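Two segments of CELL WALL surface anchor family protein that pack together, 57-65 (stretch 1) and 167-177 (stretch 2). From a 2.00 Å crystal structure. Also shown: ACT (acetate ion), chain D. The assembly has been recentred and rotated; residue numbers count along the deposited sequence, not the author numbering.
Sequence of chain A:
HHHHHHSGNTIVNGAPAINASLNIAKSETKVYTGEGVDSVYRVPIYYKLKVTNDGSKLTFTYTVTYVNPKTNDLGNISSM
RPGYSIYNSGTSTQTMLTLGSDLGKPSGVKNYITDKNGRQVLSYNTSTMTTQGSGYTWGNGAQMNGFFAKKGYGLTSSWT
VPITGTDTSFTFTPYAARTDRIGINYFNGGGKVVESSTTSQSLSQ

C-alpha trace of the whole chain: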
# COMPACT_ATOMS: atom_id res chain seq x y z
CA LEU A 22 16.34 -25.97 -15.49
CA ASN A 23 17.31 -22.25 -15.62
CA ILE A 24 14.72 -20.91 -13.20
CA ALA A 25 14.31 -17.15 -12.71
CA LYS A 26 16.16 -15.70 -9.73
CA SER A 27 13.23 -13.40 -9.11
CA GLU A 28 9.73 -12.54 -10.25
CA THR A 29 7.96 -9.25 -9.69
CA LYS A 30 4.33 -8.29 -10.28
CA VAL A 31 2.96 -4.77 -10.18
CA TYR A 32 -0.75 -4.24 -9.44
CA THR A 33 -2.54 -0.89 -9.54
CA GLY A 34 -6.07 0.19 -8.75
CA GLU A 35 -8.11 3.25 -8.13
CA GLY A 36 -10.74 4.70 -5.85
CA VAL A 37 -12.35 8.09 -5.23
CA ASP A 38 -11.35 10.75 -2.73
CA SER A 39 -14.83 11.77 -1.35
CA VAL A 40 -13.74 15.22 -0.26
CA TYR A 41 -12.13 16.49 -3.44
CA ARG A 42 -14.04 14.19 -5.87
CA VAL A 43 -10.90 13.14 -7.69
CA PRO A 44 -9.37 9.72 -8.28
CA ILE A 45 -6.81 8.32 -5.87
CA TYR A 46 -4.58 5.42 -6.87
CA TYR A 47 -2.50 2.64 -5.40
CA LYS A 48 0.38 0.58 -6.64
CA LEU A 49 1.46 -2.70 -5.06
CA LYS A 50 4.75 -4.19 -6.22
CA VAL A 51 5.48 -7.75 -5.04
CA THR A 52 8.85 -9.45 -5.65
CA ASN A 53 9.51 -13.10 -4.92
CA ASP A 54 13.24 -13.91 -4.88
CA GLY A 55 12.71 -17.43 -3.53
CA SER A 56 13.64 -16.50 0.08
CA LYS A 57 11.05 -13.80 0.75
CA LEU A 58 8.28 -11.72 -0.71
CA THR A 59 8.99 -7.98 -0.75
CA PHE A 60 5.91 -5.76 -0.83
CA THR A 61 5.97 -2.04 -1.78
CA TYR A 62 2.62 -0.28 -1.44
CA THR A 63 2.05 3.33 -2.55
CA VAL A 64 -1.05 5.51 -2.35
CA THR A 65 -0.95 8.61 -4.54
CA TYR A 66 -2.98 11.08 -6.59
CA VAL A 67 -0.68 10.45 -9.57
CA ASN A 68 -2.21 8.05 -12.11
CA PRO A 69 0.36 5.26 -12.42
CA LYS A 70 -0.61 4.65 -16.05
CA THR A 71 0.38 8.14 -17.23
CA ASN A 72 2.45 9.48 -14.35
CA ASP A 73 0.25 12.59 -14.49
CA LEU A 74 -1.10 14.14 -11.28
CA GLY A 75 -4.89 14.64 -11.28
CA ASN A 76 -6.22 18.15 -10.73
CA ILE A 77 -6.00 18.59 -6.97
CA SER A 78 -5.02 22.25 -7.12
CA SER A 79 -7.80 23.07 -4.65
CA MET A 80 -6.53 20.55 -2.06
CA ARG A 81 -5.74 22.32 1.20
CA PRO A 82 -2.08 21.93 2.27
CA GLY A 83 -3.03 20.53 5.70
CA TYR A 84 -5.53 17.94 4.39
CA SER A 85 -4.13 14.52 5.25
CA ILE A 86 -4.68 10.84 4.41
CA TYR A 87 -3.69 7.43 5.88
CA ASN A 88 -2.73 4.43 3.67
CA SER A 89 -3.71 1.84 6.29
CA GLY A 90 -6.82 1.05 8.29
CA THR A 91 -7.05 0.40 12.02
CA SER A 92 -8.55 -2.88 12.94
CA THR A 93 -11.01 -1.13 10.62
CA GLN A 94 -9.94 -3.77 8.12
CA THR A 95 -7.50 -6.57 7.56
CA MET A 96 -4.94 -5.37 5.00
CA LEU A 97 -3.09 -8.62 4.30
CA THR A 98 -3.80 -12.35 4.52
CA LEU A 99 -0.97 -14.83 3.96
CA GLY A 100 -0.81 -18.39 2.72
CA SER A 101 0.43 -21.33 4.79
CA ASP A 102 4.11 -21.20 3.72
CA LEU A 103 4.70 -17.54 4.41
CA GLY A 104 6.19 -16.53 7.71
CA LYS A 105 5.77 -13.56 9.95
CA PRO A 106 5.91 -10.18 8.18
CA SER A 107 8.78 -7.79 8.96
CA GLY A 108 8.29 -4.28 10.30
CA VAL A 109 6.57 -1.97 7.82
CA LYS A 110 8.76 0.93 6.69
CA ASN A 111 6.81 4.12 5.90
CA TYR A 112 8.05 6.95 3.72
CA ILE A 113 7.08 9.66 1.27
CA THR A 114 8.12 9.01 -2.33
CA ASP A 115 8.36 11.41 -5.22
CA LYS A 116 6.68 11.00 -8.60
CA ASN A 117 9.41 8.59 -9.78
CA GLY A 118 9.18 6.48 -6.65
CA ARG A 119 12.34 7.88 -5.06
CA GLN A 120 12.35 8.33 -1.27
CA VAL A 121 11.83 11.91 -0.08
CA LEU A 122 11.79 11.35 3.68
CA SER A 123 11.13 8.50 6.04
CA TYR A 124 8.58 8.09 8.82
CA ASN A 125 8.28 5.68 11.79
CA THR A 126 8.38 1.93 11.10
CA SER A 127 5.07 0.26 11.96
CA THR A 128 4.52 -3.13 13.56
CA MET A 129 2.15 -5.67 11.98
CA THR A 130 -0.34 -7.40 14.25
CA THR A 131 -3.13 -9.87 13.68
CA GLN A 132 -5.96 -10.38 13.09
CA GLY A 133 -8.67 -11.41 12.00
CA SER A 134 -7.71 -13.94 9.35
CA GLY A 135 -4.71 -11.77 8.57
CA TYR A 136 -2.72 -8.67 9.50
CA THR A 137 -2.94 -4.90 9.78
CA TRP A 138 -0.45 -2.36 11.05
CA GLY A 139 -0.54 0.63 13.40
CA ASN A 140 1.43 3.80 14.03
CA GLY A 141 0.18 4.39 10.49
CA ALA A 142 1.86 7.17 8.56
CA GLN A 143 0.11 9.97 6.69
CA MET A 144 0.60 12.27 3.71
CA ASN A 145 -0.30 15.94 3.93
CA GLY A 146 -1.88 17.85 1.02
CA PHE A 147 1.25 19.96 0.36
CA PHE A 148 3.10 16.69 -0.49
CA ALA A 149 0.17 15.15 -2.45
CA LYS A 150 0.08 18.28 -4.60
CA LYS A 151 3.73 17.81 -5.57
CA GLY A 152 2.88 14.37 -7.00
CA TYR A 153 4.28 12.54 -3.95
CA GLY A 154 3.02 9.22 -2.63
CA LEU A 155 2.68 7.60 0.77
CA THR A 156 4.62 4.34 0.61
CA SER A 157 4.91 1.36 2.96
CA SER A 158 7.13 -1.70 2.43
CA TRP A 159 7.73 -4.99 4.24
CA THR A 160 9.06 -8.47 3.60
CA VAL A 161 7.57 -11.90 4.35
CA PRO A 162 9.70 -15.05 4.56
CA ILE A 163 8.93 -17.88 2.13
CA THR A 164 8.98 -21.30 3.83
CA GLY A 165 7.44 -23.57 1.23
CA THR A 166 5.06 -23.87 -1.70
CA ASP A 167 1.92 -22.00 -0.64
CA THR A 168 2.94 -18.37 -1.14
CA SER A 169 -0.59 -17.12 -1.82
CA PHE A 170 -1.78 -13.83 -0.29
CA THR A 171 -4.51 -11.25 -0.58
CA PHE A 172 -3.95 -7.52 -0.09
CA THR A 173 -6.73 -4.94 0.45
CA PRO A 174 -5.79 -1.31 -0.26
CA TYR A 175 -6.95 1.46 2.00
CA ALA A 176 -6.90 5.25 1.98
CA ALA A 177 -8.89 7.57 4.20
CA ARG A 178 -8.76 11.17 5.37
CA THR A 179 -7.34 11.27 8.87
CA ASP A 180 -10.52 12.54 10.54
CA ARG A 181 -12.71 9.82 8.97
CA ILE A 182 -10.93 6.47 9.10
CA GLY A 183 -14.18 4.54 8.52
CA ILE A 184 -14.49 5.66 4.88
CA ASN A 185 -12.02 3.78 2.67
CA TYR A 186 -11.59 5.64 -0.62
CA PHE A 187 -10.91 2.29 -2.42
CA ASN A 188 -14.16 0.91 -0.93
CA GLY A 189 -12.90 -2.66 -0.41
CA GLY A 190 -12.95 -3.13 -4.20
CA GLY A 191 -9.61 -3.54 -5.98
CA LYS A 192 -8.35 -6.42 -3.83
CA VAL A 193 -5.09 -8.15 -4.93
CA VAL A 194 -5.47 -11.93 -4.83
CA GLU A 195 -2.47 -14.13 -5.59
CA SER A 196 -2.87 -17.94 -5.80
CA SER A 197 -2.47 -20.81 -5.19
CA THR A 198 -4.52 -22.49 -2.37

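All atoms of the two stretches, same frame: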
# COMPACT_ATOMS: atom_id res chain seq x y z
N LYS A 57 12.06 -14.65 0.15
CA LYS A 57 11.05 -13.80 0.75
C LYS A 57 10.21 -13.11 -0.31
O LYS A 57 10.63 -12.99 -1.50
CB LYS A 57 11.71 -12.76 1.64
CG LYS A 57 12.68 -11.84 0.89
CD LYS A 57 13.44 -10.94 1.85
CE LYS A 57 14.32 -9.93 1.11
NZ LYS A 57 15.39 -10.64 0.33
N LEU A 58 9.04 -12.66 0.09
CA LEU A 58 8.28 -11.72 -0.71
C LEU A 58 8.60 -10.33 -0.19
O LEU A 58 8.62 -10.13 1.04
CB LEU A 58 6.79 -11.95 -0.56
CG LEU A 58 6.16 -13.24 -1.09
CD1 LEU A 58 4.63 -13.26 -0.85
CD2 LEU A 58 6.51 -13.44 -2.59
N THR A 59 8.86 -9.40 -1.10
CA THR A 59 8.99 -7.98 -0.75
C THR A 59 7.79 -7.24 -1.33
O THR A 59 7.52 -7.32 -2.54
CB THR A 59 10.27 -7.39 -1.31
OG1 THR A 59 11.38 -8.15 -0.79
CG2 THR A 59 10.45 -5.88 -0.95
N PHE A 60 7.08 -6.53 -0.46
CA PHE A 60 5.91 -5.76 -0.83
C PHE A 60 6.24 -4.27 -0.77
O PHE A 60 6.85 -3.80 0.23
CB PHE A 60 4.78 -6.03 0.18
CG PHE A 60 4.14 -7.39 0.09
CD1 PHE A 60 2.94 -7.55 -0.58
CD2 PHE A 60 4.72 -8.50 0.70
CE1 PHE A 60 2.33 -8.83 -0.66
CE2 PHE A 60 4.10 -9.74 0.67
CZ PHE A 60 2.92 -9.91 -0.04
N THR A 61 5.84 -3.51 -1.79
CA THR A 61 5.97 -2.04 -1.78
C THR A 61 4.61 -1.47 -2.22
O THR A 61 4.15 -1.70 -3.35
CB THR A 61 7.08 -1.54 -2.73
OG1 THR A 61 8.32 -2.18 -2.41
CG2 THR A 61 7.29 0.00 -2.58
N TYR A 62 3.98 -0.76 -1.30
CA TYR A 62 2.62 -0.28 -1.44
C TYR A 62 2.57 1.24 -1.39
O TYR A 62 2.98 1.82 -0.39
CB TYR A 62 1.83 -0.86 -0.27
CG TYR A 62 0.48 -0.25 0.01
CD1 TYR A 62 -0.48 -0.14 -0.97
CD2 TYR A 62 0.15 0.17 1.31
CE1 TYR A 62 -1.74 0.40 -0.69
CE2 TYR A 62 -1.07 0.70 1.59
CZ TYR A 62 -2.00 0.82 0.60
OH TYR A 62 -3.21 1.34 0.95
N THR A 63 2.04 1.87 -2.42
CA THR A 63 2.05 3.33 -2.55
C THR A 63 0.64 3.81 -2.80
O THR A 63 -0.05 3.25 -3.65
CB THR A 63 2.94 3.80 -3.72
OG1 THR A 63 4.28 3.41 -3.49
CG2 THR A 63 2.91 5.34 -3.88
N VAL A 64 0.21 4.83 -2.06
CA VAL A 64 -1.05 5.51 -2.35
C VAL A 64 -0.70 6.91 -2.84
O VAL A 64 0.16 7.56 -2.26
CB VAL A 64 -1.92 5.57 -1.08
CG1 VAL A 64 -3.08 6.58 -1.23
CG2 VAL A 64 -2.44 4.17 -0.77
N THR A 65 -1.33 7.36 -3.91
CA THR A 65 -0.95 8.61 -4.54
C THR A 65 -2.08 9.16 -5.41
O THR A 65 -2.94 8.39 -5.87
CB THR A 65 0.31 8.41 -5.43
OG1 THR A 65 0.62 9.62 -6.12
CG2 THR A 65 0.13 7.27 -6.45
N ASP A 167 3.11 -22.83 -0.64
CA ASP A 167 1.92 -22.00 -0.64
C ASP A 167 2.26 -20.54 -0.30
O ASP A 167 2.23 -20.13 0.87
CB ASP A 167 0.83 -22.56 0.32
CG ASP A 167 -0.39 -21.65 0.40
OD1 ASP A 167 -0.53 -20.78 -0.51
OD2 ASP A 167 -1.21 -21.77 1.34
N THR A 168 2.60 -19.76 -1.32
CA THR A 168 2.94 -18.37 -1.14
C THR A 168 1.79 -17.45 -1.57
O THR A 168 2.03 -16.30 -1.96
CB THR A 168 4.18 -17.99 -1.97
OG1 THR A 168 3.97 -18.42 -3.32
CG2 THR A 168 5.42 -18.70 -1.43
N SER A 169 0.56 -17.95 -1.50
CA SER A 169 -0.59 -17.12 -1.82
C SER A 169 -0.76 -15.97 -0.81
O SER A 169 -0.24 -16.02 0.31
CB SER A 169 -1.86 -17.98 -1.89
OG SER A 169 -2.19 -18.56 -0.63
N PHE A 170 -1.47 -14.92 -1.21
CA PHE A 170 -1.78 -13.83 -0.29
C PHE A 170 -2.96 -13.06 -0.88
O PHE A 170 -3.30 -13.21 -2.07
CB PHE A 170 -0.55 -12.91 -0.10
CG PHE A 170 -0.17 -12.14 -1.34
CD1 PHE A 170 -0.79 -10.92 -1.64
CD2 PHE A 170 0.79 -12.63 -2.21
CE1 PHE A 170 -0.46 -10.24 -2.80
CE2 PHE A 170 1.12 -11.95 -3.38
CZ PHE A 170 0.50 -10.76 -3.68
N THR A 171 -3.61 -12.26 -0.05
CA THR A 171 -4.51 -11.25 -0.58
C THR A 171 -4.15 -9.93 0.10
O THR A 171 -3.81 -9.92 1.28
CB THR A 171 -6.00 -11.55 -0.33
OG1 THR A 171 -6.30 -11.27 1.03
CG2 THR A 171 -6.36 -12.99 -0.66
N PHE A 172 -4.23 -8.84 -0.64
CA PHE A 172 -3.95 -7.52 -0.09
C PHE A 172 -5.14 -6.60 -0.41
O PHE A 172 -5.62 -6.58 -1.55
CB PHE A 172 -2.65 -6.96 -0.66
CG PHE A 172 -2.36 -5.56 -0.23
CD1 PHE A 172 -1.76 -5.31 1.00
CD2 PHE A 172 -2.72 -4.48 -1.03
CE1 PHE A 172 -1.53 -4.04 1.43
CE2 PHE A 172 -2.47 -3.19 -0.61
CZ PHE A 172 -1.87 -2.97 0.63
N THR A 173 -5.60 -5.86 0.60
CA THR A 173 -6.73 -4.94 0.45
C THR A 173 -6.25 -3.50 0.66
O THR A 173 -5.84 -3.12 1.77
CB THR A 173 -7.84 -5.26 1.46
OG1 THR A 173 -8.24 -6.63 1.30
CG2 THR A 173 -9.07 -4.35 1.24
N PRO A 174 -6.26 -2.70 -0.40
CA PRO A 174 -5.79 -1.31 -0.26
C PRO A 174 -6.73 -0.46 0.57
O PRO A 174 -7.91 -0.77 0.69
CB PRO A 174 -5.74 -0.81 -1.71
CG PRO A 174 -6.76 -1.63 -2.41
CD PRO A 174 -6.67 -3.01 -1.78
N TYR A 175 -6.19 0.61 1.12
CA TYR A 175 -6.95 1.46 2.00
C TYR A 175 -6.40 2.88 1.89
O TYR A 175 -5.19 3.09 1.84
CB TYR A 175 -6.82 0.96 3.43
CG TYR A 175 -7.55 1.82 4.45
CD1 TYR A 175 -8.84 1.54 4.86
CD2 TYR A 175 -6.93 2.93 5.00
CE1 TYR A 175 -9.51 2.36 5.81
CE2 TYR A 175 -7.57 3.74 5.93
CZ TYR A 175 -8.84 3.46 6.33
OH TYR A 175 -9.43 4.30 7.27
N ALA A 176 -7.29 3.86 1.86
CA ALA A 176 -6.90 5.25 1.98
C ALA A 176 -8.08 5.95 2.60
O ALA A 176 -9.22 5.66 2.26
CB ALA A 176 -6.57 5.83 0.63
N ALA A 177 -7.82 6.83 3.56
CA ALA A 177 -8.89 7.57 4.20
C ALA A 177 -8.34 8.90 4.71
O ALA A 177 -7.17 8.99 5.07
CB ALA A 177 -9.46 6.78 5.35
C ACT D . -4.62 -16.52 0.79
O ACT D . -4.50 -17.73 1.09
OXT ACT D . -4.37 -15.70 1.71
CH3 ACT D . -5.03 -16.08 -0.60

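The two segments run nearly parallel, the axes of strand 57-65 and strand 170-172 inclined by 13° and 11.6 Å apart at closest approach. This spacing is too wide for backbone pairing between them, and the gap is filled by side chains. In stretch 1 the alternation of the strand sends Leu58, Phe60, Tyr62 and Val64 toward stretch 2, while the intervening threonines contribute nothing to the contact. Phe170 and Phe172 answer from the other side, with Ser169, Thr171 and Thr173 pointing away.

Phe170 sits in the hollow between Leu58 and Phe60. Its CD2 lies 4.1 Å from Leu58 CD1, and one face of its ring receives the edge of Phe60, with Phe60 CE1 3.8 Å from Phe170 CE1. The centroids are 5.0 Å apart and the planes stand at 81°, an almost perpendicular arrangement that lets one ring project against the flat surface of the other. The next aromatic pair reverses the roles: stretch 2 now supplies the edge, as Phe172 CZ comes within 3.5 Å of Tyr62 CD1 over a face of the tyrosine ring, with planes at 68° and centroids 4.7 Å apart.

Tyr62, in the t rotamer, reaches farthest across and buries the largest area of any residue here. Its ring passes Pro174, with Tyr62 CE1 4.3 Å from Pro174 CB, and its hydroxyl meets the backbone of Tyr175. The amide Tyr175 N donates a hydrogen bond to Tyr62 OH (3.1 Å, 167°), giving this otherwise largely apolar interface a directional polar link.

Beyond this point the backbones draw closer, and smaller side chains suffice: the CA atoms of Val64 and Ala176 are 7.3 Å apart, and Val64 CG1 packs against Ala176 CB at 4.0 Å. Together the contacts bury 395 Å², summed over both sides.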